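Local coordinates for protein inositol-3-phosphate synthase (Caenorhabditis elegans, PDB 1VKO) that belongs to the myo-inositol-1-phosphate synthase family and binds nicotinamide-adenine-dinucleotide, potassium and pyrophosphate within a four-chain assembly, at residues Val140-Ile145 and Thr504-Val509. Sequence-based numbering, arbitrary orientation.
Sequences VPFKDI and TLTKLV
F142 reaches from the turn after strand 136-141 to helix 498-513, where L505, T506 and V509 receive the outer part of its ring, a worked example of how one aromatic side chain can bridge a loop and a helix. Beyond CB, CG lies anti to the backbone N (chi1 -169°), beside the carbonyl carbon. CD1 comes first, at 4.2 Å from CG2 of T506. One atom further out, CE1 meets three residues: the T506 methyl again, which lies at the ring edge near its plane, CG of L505, and CG2 of V509 at 3.9 Å. The tip, CZ, touches both L505 CG at 3.8 Å and V509 CG1 at 3.7 Å, each oblique to the ring. L505 and V509 are one helical turn apart, joined by the backbone bond from V509 N to L505 O, and their side chains each cross F142 at about a right angle.

The β-hairpin of strands 125-131 and 136-141 packs on the helix through the turn that follows it, in which I145 N bonds to F142 O, and through V126. This valine of the partner strand touches F142, I145 and T506, adding to the buried apolar cluster.

I145 meets V509. Its CG2, anti to the backbone N, lies 3.8 Å from CG2 of V509; the modelled 3.1 Å from I145 CG2 to V509 O is doubtfully short. CD1 also reaches V509 CG2. The hydroxyl of T506 takes no part in the apolar contact: OG1 hydrogen-bonds to F502 O within the helix. Elsewhere on the helix, K507 NZ forms salt bridges with D518 and D520 of the second subunit.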
# COMPACT_ATOMS: atom_id res chain seq x y z
N VAL A 140 -14.20 20.14 25.91
CA VAL A 140 -13.95 21.55 25.67
C VAL A 140 -12.66 21.74 24.90
O VAL A 140 -11.75 20.90 24.99
CB VAL A 140 -13.89 22.37 26.98
CG1 VAL A 140 -15.25 22.34 27.70
CG2 VAL A 140 -12.71 21.92 27.85
N PRO A 141 -12.60 22.83 24.14
CA PRO A 141 -11.38 23.20 23.47
C PRO A 141 -10.26 23.33 24.51
O PRO A 141 -10.46 23.89 25.60
CB PRO A 141 -11.71 24.57 22.85
CG PRO A 141 -13.21 24.53 22.66
CD PRO A 141 -13.71 23.77 23.85
N PHE A 142 -9.10 22.79 24.18
CA PHE A 142 -7.92 23.02 24.95
C PHE A 142 -7.75 24.50 25.35
O PHE A 142 -7.34 24.80 26.48
CB PHE A 142 -6.72 22.56 24.13
CG PHE A 142 -5.46 22.50 24.90
CD1 PHE A 142 -5.13 21.35 25.61
CD2 PHE A 142 -4.59 23.59 24.94
CE1 PHE A 142 -3.95 21.30 26.35
CE2 PHE A 142 -3.41 23.55 25.67
CZ PHE A 142 -3.09 22.40 26.38
N LYS A 143 -8.03 25.42 24.43
CA LYS A 143 -7.67 26.83 24.68
C LYS A 143 -8.64 27.50 25.65
O LYS A 143 -8.40 28.61 26.08
CB LYS A 143 -7.58 27.60 23.37
CG LYS A 143 -8.88 27.62 22.55
CD LYS A 143 -8.56 27.94 21.11
CE LYS A 143 -9.77 27.78 20.24
NZ LYS A 143 -10.66 28.92 20.62
N ASP A 144 -9.73 26.80 25.99
CA ASP A 144 -10.70 27.29 26.95
C ASP A 144 -10.35 26.94 28.41
O ASP A 144 -10.97 27.45 29.34
CB ASP A 144 -12.08 26.72 26.62
CG ASP A 144 -12.68 27.32 25.35
OD1 ASP A 144 -12.01 28.11 24.67
OD2 ASP A 144 -13.82 27.06 24.96
N ILE A 145 -9.37 26.06 28.63
CA ILE A 145 -9.07 25.58 29.96
C ILE A 145 -8.24 26.59 30.77
O ILE A 145 -8.73 27.10 31.77
CB ILE A 145 -8.42 24.19 29.90
CG1 ILE A 145 -9.41 23.19 29.30
CG2 ILE A 145 -7.99 23.74 31.28
CD1 ILE A 145 -8.74 21.83 28.98
N THR A 504 -0.50 13.96 29.59
CA THR A 504 0.33 14.77 30.49
C THR A 504 -0.07 16.24 30.37
O THR A 504 -0.36 16.90 31.37
CB THR A 504 1.80 14.62 30.14
OG1 THR A 504 2.19 13.24 30.28
CG2 THR A 504 2.66 15.34 31.13
N LEU A 505 -0.13 16.72 29.14
CA LEU A 505 -0.49 18.08 28.85
C LEU A 505 -1.91 18.44 29.29
O LEU A 505 -2.11 19.46 29.89
CB LEU A 505 -0.29 18.34 27.38
CG LEU A 505 -0.41 19.75 26.81
CD1 LEU A 505 0.40 20.76 27.64
CD2 LEU A 505 0.04 19.72 25.36
N THR A 506 -2.90 17.58 29.01
CA THR A 506 -4.28 17.93 29.30
C THR A 506 -4.62 17.78 30.77
O THR A 506 -5.47 18.51 31.27
CB THR A 506 -5.27 17.12 28.47
OG1 THR A 506 -4.98 15.72 28.62
CG2 THR A 506 -5.06 17.39 26.98
N LYS A 507 -3.97 16.85 31.46
CA LYS A 507 -4.15 16.79 32.91
C LYS A 507 -3.52 18.03 33.58
O LYS A 507 -4.07 18.61 34.51
CB LYS A 507 -3.62 15.50 33.51
CG LYS A 507 -3.89 15.43 35.01
CD LYS A 507 -3.64 14.05 35.60
CE LYS A 507 -4.82 13.13 35.43
NZ LYS A 507 -4.57 11.84 36.17
N LEU A 508 -2.37 18.44 33.08
CA LEU A 508 -1.70 19.56 33.66
C LEU A 508 -2.60 20.79 33.56
O LEU A 508 -2.86 21.44 34.56
CB LEU A 508 -0.29 19.78 33.06
CG LEU A 508 0.36 21.11 33.46
CD1 LEU A 508 0.74 21.11 34.93
CD2 LEU A 508 1.57 21.49 32.60
N VAL A 509 -3.09 21.12 32.38
CA VAL A 509 -3.90 22.36 32.26
C VAL A 509 -5.21 22.27 33.01
O VAL A 509 -5.74 23.30 33.42
CB VAL A 509 -4.17 22.82 30.79
CG1 VAL A 509 -2.87 23.07 30.06
CG2 VAL A 509 -4.98 21.78 30.05